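Local coordinates for protein putative enoyl-CoA hydratase (Streptomyces avermitilis, PDB 3GKB) that is of unestablished function but probably acts on acyl-CoA thioesters as an enoyl-CoA hydratase or isomerase of the crotonase superfamily, at residues B[120-125]-B[138-143]; B[129-134]-B[187-192]. All coordinates share one frame; numbering follows the deposited sequence.

Contact 1: B[120-125]-B[138-143]; sequences GGAEFV and AGLGQI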
ATOM      1  N   GLY B 120      18.385  10.651  -7.794  1.00 15.22           N
ATOM      2  CA  GLY B 120      18.163   9.961  -9.052  1.00 14.77           C
ATOM      3  C   GLY B 120      18.483   8.475  -9.040  1.00 14.64           C
ATOM      4  O   GLY B 120      17.863   7.706  -9.776  1.00 15.03           O
ATOM      5  N   GLY B 121      19.444   8.057  -8.212  1.00 14.51           N
ATOM      6  CA  GLY B 121      19.710   6.623  -8.030  1.00 13.64           C
ATOM      7  C   GLY B 121      18.535   5.921  -7.379  1.00 13.80           C
ATOM      8  O   GLY B 121      18.201   4.773  -7.728  1.00 13.55           O
ATOM      9  N   ALA B 122      17.884   6.582  -6.421  1.00 14.15           N
ATOM     10  CA  ALA B 122      16.729   5.964  -5.737  1.00 13.97           C
ATOM     11  C   ALA B 122      15.530   5.903  -6.677  1.00 14.57           C
ATOM     12  O   ALA B 122      14.712   4.969  -6.620  1.00 14.34           O
ATOM     13  CB  ALA B 122      16.365   6.732  -4.465  1.00 14.39           C
ATOM     14  N   GLU B 123      15.422   6.901  -7.548  1.00 14.85           N
ATOM     15  CA  GLU B 123      14.408   6.924  -8.605  1.00 15.96           C
ATOM     16  C   GLU B 123      14.568   5.738  -9.553  1.00 16.17           C
ATOM     17  O   GLU B 123      13.579   5.098  -9.910  1.00 15.51           O
ATOM     18  CB  GLU B 123      14.424   8.277  -9.359  1.00 16.14           C
ATOM     19  CG  GLU B 123      14.035   9.463  -8.438  1.00 19.86           C
ATOM     20  CD  GLU B 123      14.215  10.892  -9.035  1.00 21.69           C
ATOM     21  OE1 GLU B 123      13.293  11.712  -8.886  1.00 20.68           O
ATOM     22  OE2 GLU B 123      15.277  11.200  -9.616  1.00 23.74           O
ATOM     23  N   PHE B 124      15.823   5.457  -9.929  1.00 15.78           N
ATOM     24  CA  PHE B 124      16.210   4.344 -10.815  1.00 15.58           C
ATOM     25  C   PHE B 124      15.770   3.030 -10.188  1.00 15.11           C
ATOM     26  O   PHE B 124      15.047   2.219 -10.815  1.00 14.21           O
ATOM     27  CB  PHE B 124      17.742   4.420 -11.009  1.00 15.64           C
ATOM     28  CG  PHE B 124      18.307   3.488 -12.025  1.00 16.80           C
ATOM     29  CD1 PHE B 124      18.985   4.003 -13.127  1.00 18.21           C
ATOM     30  CD2 PHE B 124      18.260   2.112 -11.867  1.00 18.77           C
ATOM     31  CE1 PHE B 124      19.539   3.191 -14.066  1.00 19.60           C
ATOM     32  CE2 PHE B 124      18.843   1.276 -12.849  1.00 20.20           C
ATOM     33  CZ  PHE B 124      19.469   1.830 -13.928  1.00 19.28           C
ATOM     34  N   VAL B 125      16.096   2.860  -8.898  1.00 14.85           N
ATOM     35  CA  VAL B 125      15.697   1.653  -8.167  1.00 14.09           C
ATOM     36  C   VAL B 125      14.183   1.468  -8.192  1.00 13.90           C
ATOM     37  O   VAL B 125      13.711   0.352  -8.460  1.00 13.87           O
ATOM     38  CB  VAL B 125      16.229   1.644  -6.709  1.00 14.19           C
ATOM     39  CG1 VAL B 125      15.631   0.445  -5.891  1.00 14.58           C
ATOM     40  CG2 VAL B 125      17.781   1.625  -6.694  1.00 13.27           C
ATOM     41  N   ALA B 138      22.092  -2.239   2.259  1.00 18.02           N
ATOM     42  CA  ALA B 138      21.455  -1.376   1.288  1.00 16.97           C
ATOM     43  C   ALA B 138      20.855  -0.151   1.954  1.00 17.14           C
ATOM     44  O   ALA B 138      20.460  -0.181   3.122  1.00 17.99           O
ATOM     45  CB  ALA B 138      20.378  -2.119   0.549  1.00 15.70           C
ATOM     46  N   GLY B 139      20.724   0.907   1.183  1.00 16.49           N
ATOM     47  CA  GLY B 139      20.026   2.100   1.640  1.00 16.83           C
ATOM     48  C   GLY B 139      19.425   2.890   0.483  1.00 15.76           C
ATOM     49  O   GLY B 139      19.977   2.922  -0.602  1.00 15.92           O
ATOM     50  N   LEU B 140      18.292   3.540   0.748  1.00 14.98           N
ATOM     51  CA  LEU B 140      17.593   4.348  -0.224  1.00 14.67           C
ATOM     52  C   LEU B 140      17.210   5.666   0.402  1.00 14.69           C
ATOM     53  O   LEU B 140      16.641   5.686   1.511  1.00 13.66           O
ATOM     54  CB  LEU B 140      16.309   3.662  -0.674  1.00 15.51           C
ATOM     55  CG  LEU B 140      16.434   2.617  -1.748  1.00 18.99           C
ATOM     56  CD1 LEU B 140      15.154   1.806  -1.789  1.00 22.46           C
ATOM     57  CD2 LEU B 140      16.730   3.308  -3.109  1.00 19.25           C
ATOM     58  N   GLY B 141      17.535   6.753  -0.273  1.00 14.46           N
ATOM     59  CA  GLY B 141      17.141   8.062   0.215  1.00 15.77           C
ATOM     60  C   GLY B 141      16.893   9.059  -0.893  1.00 16.52           C
ATOM     61  O   GLY B 141      17.561   9.029  -1.941  1.00 17.53           O
ATOM     62  N   GLN B 142      15.957   9.972  -0.658  1.00 15.53           N
ATOM     63  CA  GLN B 142      15.743  11.086  -1.593  1.00 16.27           C
ATOM     64  C   GLN B 142      16.465  12.291  -0.983  1.00 16.46           C
ATOM     65  O   GLN B 142      15.943  12.954  -0.110  1.00 18.17           O
ATOM     66  CB  GLN B 142      14.255  11.378  -1.835  1.00 16.65           C
ATOM     67  CG  GLN B 142      13.463  10.235  -2.518  1.00 16.88           C
ATOM     68  CD  GLN B 142      13.881   9.887  -3.976  1.00 21.16           C
ATOM     69  OE1 GLN B 142      13.464   8.832  -4.491  1.00 21.38           O
ATOM     70  NE2 GLN B 142      14.685  10.764  -4.649  1.00 16.25           N
ATOM     71  N   ILE B 143      17.688  12.537  -1.432  1.00 15.73           N
ATOM     72  CA  ILE B 143      18.545  13.579  -0.860  1.00 15.20           C
ATOM     73  C   ILE B 143      18.169  15.004  -1.287  1.00 14.81           C
ATOM     74  O   ILE B 143      18.672  15.984  -0.714  1.00 14.57           O
ATOM     75  CB  ILE B 143      20.018  13.295  -1.260  1.00 15.51           C
ATOM     76  CG1 ILE B 143      21.015  14.099  -0.415  1.00 15.88           C
ATOM     77  CG2 ILE B 143      20.249  13.622  -2.739  1.00 16.27           C
ATOM     78  CD1 ILE B 143      21.202  13.594   0.992  1.00 15.40           C
TER
HETATM   79  O   HOH W   1      12.313   6.667  -5.628  1.00 20.93           O
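L140 pushes one methyl, CD2, into the shallow groove between A122 and V125, residues three apart on helix 120-127, and this is the tightly packed part of the contact. L140 CD2 lies 3.7 Å from A122 CB and 4.0 Å from V125 CB. It is almost as near to both V125 methyls, so L140 and V125 meet tip to tip while A122 closes the other flank. CG is anti to the carbonyl carbon (chi1 -82°) and CD1 continues the extended chain, which leaves CD2 as the branch turned to the helix although the side chain does not start out toward it. A122 CB is further enclosed by polar atoms: G141 O stands 3.6 Å from it, and Q142 OE1 reaches the same methyl.

The looser part is the Q142 end, where packing gives way to water. The Q142 chain bends at chi2 (-65°), which turns its amide back toward the helix, crossing E123 at about a right angle; Q142 OE1 remains 4.0 Å from E123 CG. A water donates to Q142 OE1 at 2.7 Å and, weakly, to A122 O at 3.1 Å, bridging side chain and helix backbone. Q142 NE2 bonds E144 OE1, and E123 OE1 accepts from the backbone N of G153 and G155.

The helix and strand axes approach to 7.8 Å at 113°, so the strand runs across the helix. Strand 139-141 lies between strands 116-118 and 178-179 in a small three-stranded sheet, and the helix, whose glycine-rich start probably corresponds to the region that supplies an oxyanion-hole N-H in crotonases, follows directly after 116-118. V125 and L140 also touch strand 108-113 of the larger sheet, which places the contact in the buried centre of the crotonase fold.

Contact 2: B[129-134]-B[187-192]; sequences DMAFAA and GWINRA
N190 grips strand 130-134 through both its side chain and its backbone. N190 OD1 accepts from A131 N at 3.0 Å, with the donor 56° out of the amide carbonyl plane, while N190 N donates to A131 O at 2.9 Å. A131 is therefore held at both its backbone N-H and its C=O by one residue. R191 N adds only a weak bond to A131 O, but A133 N closes on R191 O at 3.0 Å and 159°, in the carbonyl plane. F132–R191 and A133–A192 are the parallel bridges that attach 191-193 as the outermost strand, within this chain, of the six-stranded sheet.

On the face with A131 and A133, I189 packs through two branches. I189 CG2 meets A131 CB at 3.9 Å; I189 CD1 presses on A133 CB at 3.4 Å, tighter than normal carbon contact. CG1 sits between the backbone N and the carbonyl carbon (chi1 63°), and the extended chi2 carries CD1 along to A133. Across the sheet, R191 CB lies at the F132 ring edge, in plane, 3.9 Å from CD1.

Farther out, R162 NH2 bonds N190 OD1, so this oxygen serves two donors. V125 of helix 120-127 touches both A131 and I189, and helix 180-186, ended by a Schellman motif at G187, backs I189 and A133. Helix 195-210 covers F132.

The second subunit supplies E170, in a salt bridge to R191 NH2, and Y186, hydrogen-bonded to R191 NE; its R165 pairs with D129, which also bridges K221 of its own chain. Beyond the backbone pairing, then, the chemistry implies an outer strand of this chain's sheet fixed by a buried amide and finished by charges at the subunit interface, with R162 probably polarising the N190 carbonyl.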
ATOM      1  N   ASP B 129      10.770  -2.962 -12.633  1.00 14.17           N
ATOM      2  CA  ASP B 129       9.637  -3.814 -12.320  1.00 14.45           C
ATOM      3  C   ASP B 129       9.734  -4.392 -10.914  1.00 14.44           C
ATOM      4  O   ASP B 129       8.730  -4.492 -10.186  1.00 13.35           O
ATOM      5  CB  ASP B 129       9.470  -4.958 -13.317  1.00 14.24           C
ATOM      6  CG  ASP B 129       9.129  -4.482 -14.723  1.00 17.13           C
ATOM      7  OD1 ASP B 129       8.533  -3.391 -14.901  1.00 15.98           O
ATOM      8  OD2 ASP B 129       9.487  -5.237 -15.667  1.00 19.63           O
ATOM      9  N   MET B 130      10.946  -4.784 -10.517  1.00 14.42           N
ATOM     10  CA  MET B 130      11.137  -5.319  -9.164  1.00 15.53           C
ATOM     11  C   MET B 130      12.532  -4.984  -8.649  1.00 15.74           C
ATOM     12  O   MET B 130      13.496  -4.860  -9.443  1.00 15.79           O
ATOM     13  CB  MET B 130      10.817  -6.850  -9.078  1.00 17.17           C
ATOM     14  CG  MET B 130      11.452  -7.795 -10.058  1.00 18.12           C
ATOM     15  SD  MET B 130      10.643  -9.498 -10.205  1.00  8.53           S
ATOM     16  CE  MET B 130       9.403  -9.238 -11.434  1.00 17.45           C
ATOM     17  N   ALA B 131      12.633  -4.799  -7.332  1.00 14.09           N
ATOM     18  CA  ALA B 131      13.881  -4.443  -6.682  1.00 14.15           C
ATOM     19  C   ALA B 131      14.023  -5.298  -5.410  1.00 13.81           C
ATOM     20  O   ALA B 131      13.093  -5.377  -4.585  1.00 13.87           O
ATOM     21  CB  ALA B 131      13.897  -2.989  -6.300  1.00 14.29           C
ATOM     22  N   PHE B 132      15.194  -5.898  -5.276  1.00 13.88           N
ATOM     23  CA  PHE B 132      15.557  -6.757  -4.139  1.00 14.66           C
ATOM     24  C   PHE B 132      16.818  -6.150  -3.524  1.00 15.44           C
ATOM     25  O   PHE B 132      17.789  -5.865  -4.255  1.00 14.91           O
ATOM     26  CB  PHE B 132      15.826  -8.198  -4.616  1.00 14.37           C
ATOM     27  CG  PHE B 132      14.629  -8.833  -5.288  1.00 15.41           C
ATOM     28  CD1 PHE B 132      13.529  -9.203  -4.527  1.00 16.38           C
ATOM     29  CD2 PHE B 132      14.551  -8.974  -6.677  1.00 17.57           C
ATOM     30  CE1 PHE B 132      12.388  -9.770  -5.138  1.00 15.11           C
ATOM     31  CE2 PHE B 132      13.423  -9.546  -7.280  1.00 18.54           C
ATOM     32  CZ  PHE B 132      12.338  -9.921  -6.491  1.00 17.15           C
ATOM     33  N   ALA B 133      16.821  -5.983  -2.197  1.00 15.71           N
ATOM     34  CA  ALA B 133      17.901  -5.265  -1.506  1.00 15.78           C
ATOM     35  C   ALA B 133      18.513  -6.058  -0.345  1.00 16.20           C
ATOM     36  O   ALA B 133      17.830  -6.829   0.330  1.00 17.53           O
ATOM     37  CB  ALA B 133      17.418  -3.891  -0.987  1.00 15.67           C
ATOM     38  N   ALA B 134      19.802  -5.836  -0.121  1.00 16.35           N
ATOM     39  CA  ALA B 134      20.546  -6.471   0.977  1.00 15.85           C
ATOM     40  C   ALA B 134      20.147  -5.827   2.335  1.00 17.44           C
ATOM     41  O   ALA B 134      20.356  -4.615   2.563  1.00 16.81           O
ATOM     42  CB  ALA B 134      22.047  -6.297   0.743  1.00 16.48           C
ATOM     43  N   GLY B 187       7.013  -0.610   0.810  1.00 13.48           N
ATOM     44  CA  GLY B 187       6.675  -1.012  -0.530  1.00 14.21           C
ATOM     45  C   GLY B 187       7.483  -0.275  -1.591  1.00 13.58           C
ATOM     46  O   GLY B 187       7.186  -0.407  -2.778  1.00 14.36           O
ATOM     47  N   TRP B 188       8.513   0.463  -1.160  1.00 13.17           N
ATOM     48  CA  TRP B 188       9.434   1.200  -2.062  1.00 13.63           C
ATOM     49  C   TRP B 188      10.251   0.219  -2.903  1.00 13.58           C
ATOM     50  O   TRP B 188      10.551   0.471  -4.078  1.00 14.15           O
ATOM     51  CB  TRP B 188      10.362   2.063  -1.223  1.00 13.84           C
ATOM     52  CG  TRP B 188      11.072   3.195  -1.898  1.00 14.18           C
ATOM     53  CD1 TRP B 188      11.068   3.521  -3.230  1.00 17.47           C
ATOM     54  CD2 TRP B 188      11.917   4.148  -1.257  1.00 13.95           C
ATOM     55  NE1 TRP B 188      11.851   4.635  -3.442  1.00 18.02           N
ATOM     56  CE2 TRP B 188      12.366   5.050  -2.243  1.00 16.33           C
ATOM     57  CE3 TRP B 188      12.306   4.356   0.066  1.00 15.32           C
ATOM     58  CZ2 TRP B 188      13.195   6.131  -1.947  1.00 14.85           C
ATOM     59  CZ3 TRP B 188      13.142   5.430   0.356  1.00 16.18           C
ATOM     60  CH2 TRP B 188      13.586   6.285  -0.648  1.00 16.11           C
ATOM     61  N   ILE B 189      10.583  -0.911  -2.298  1.00 13.14           N
ATOM     62  CA  ILE B 189      11.181  -2.038  -3.016  1.00 13.57           C
ATOM     63  C   ILE B 189      10.380  -3.299  -2.731  1.00 12.94           C
ATOM     64  O   ILE B 189       9.518  -3.322  -1.839  1.00 14.70           O
ATOM     65  CB  ILE B 189      12.657  -2.275  -2.607  1.00 14.69           C
ATOM     66  CG1 ILE B 189      12.742  -2.656  -1.120  1.00 14.49           C
ATOM     67  CG2 ILE B 189      13.492  -1.062  -2.930  1.00 13.62           C
ATOM     68  CD1 ILE B 189      14.164  -2.929  -0.610  1.00 16.82           C
ATOM     69  N   ASN B 190      10.673  -4.383  -3.443  1.00 12.77           N
ATOM     70  CA  ASN B 190       9.874  -5.591  -3.306  1.00 13.24           C
ATOM     71  C   ASN B 190      10.202  -6.360  -2.028  1.00 14.16           C
ATOM     72  O   ASN B 190       9.291  -6.818  -1.315  1.00 14.42           O
ATOM     73  CB  ASN B 190      10.047  -6.530  -4.511  1.00 13.44           C
ATOM     74  CG  ASN B 190       9.459  -5.958  -5.779  1.00 14.21           C
ATOM     75  OD1 ASN B 190       9.850  -4.881  -6.225  1.00 14.16           O
ATOM     76  ND2 ASN B 190       8.514  -6.689  -6.379  1.00 13.99           N
ATOM     77  N   ARG B 191      11.486  -6.505  -1.735  1.00 14.46           N
ATOM     78  CA  ARG B 191      11.924  -7.372  -0.631  1.00 15.26           C
ATOM     79  C   ARG B 191      13.314  -7.027  -0.173  1.00 15.38           C
ATOM     80  O   ARG B 191      14.134  -6.653  -0.987  1.00 16.20           O
ATOM     81  CB  ARG B 191      11.876  -8.847  -1.050  1.00 16.28           C
ATOM     82  CG  ARG B 191      11.694  -9.837   0.119  1.00 16.86           C
ATOM     83  CD  ARG B 191      10.213 -10.070   0.341  1.00 17.76           C
ATOM     84  NE  ARG B 191       9.616 -10.761  -0.797  1.00 18.34           N
ATOM     85  CZ  ARG B 191       9.693 -12.059  -1.048  1.00 20.23           C
ATOM     86  NH1 ARG B 191      10.301 -12.904  -0.204  1.00 21.89           N
ATOM     87  NH2 ARG B 191       9.127 -12.530  -2.145  1.00 20.83           N
ATOM     88  N   ALA B 192      13.559  -7.170   1.138  1.00 16.79           N
ATOM     89  CA  ALA B 192      14.885  -7.145   1.730  1.00 17.06           C
ATOM     90  C   ALA B 192      15.258  -8.579   2.064  1.00 18.89           C
ATOM     91  O   ALA B 192      14.438  -9.333   2.673  1.00 18.21           O
ATOM     92  CB  ALA B 192      14.915  -6.295   2.989  1.00 18.56           C
TER

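How the contacts relate
Contacts 1 and 2 have centres about 12 Å apart and share one hydrophobic core. L140 CD1 meets I189 CG2 at 3.5 Å, so L140 uses one methyl for the helix and the other for the loop that leads into strand 191-193. W188 lies over the strand end of contact 1, with CZ2 3.7 Å from Q142 OE1, and A138 CB is 3.8 Å from A133 CB. Along the chain the segments alternate, 187-192 returning last. The start of helix 120-127 in contact 1 probably lies where relatives form the oxyanion hole, whereas contact 2 faces the second subunit; a glycerol, probably from crystallisation, lies about 6 Å from the D129 side chain.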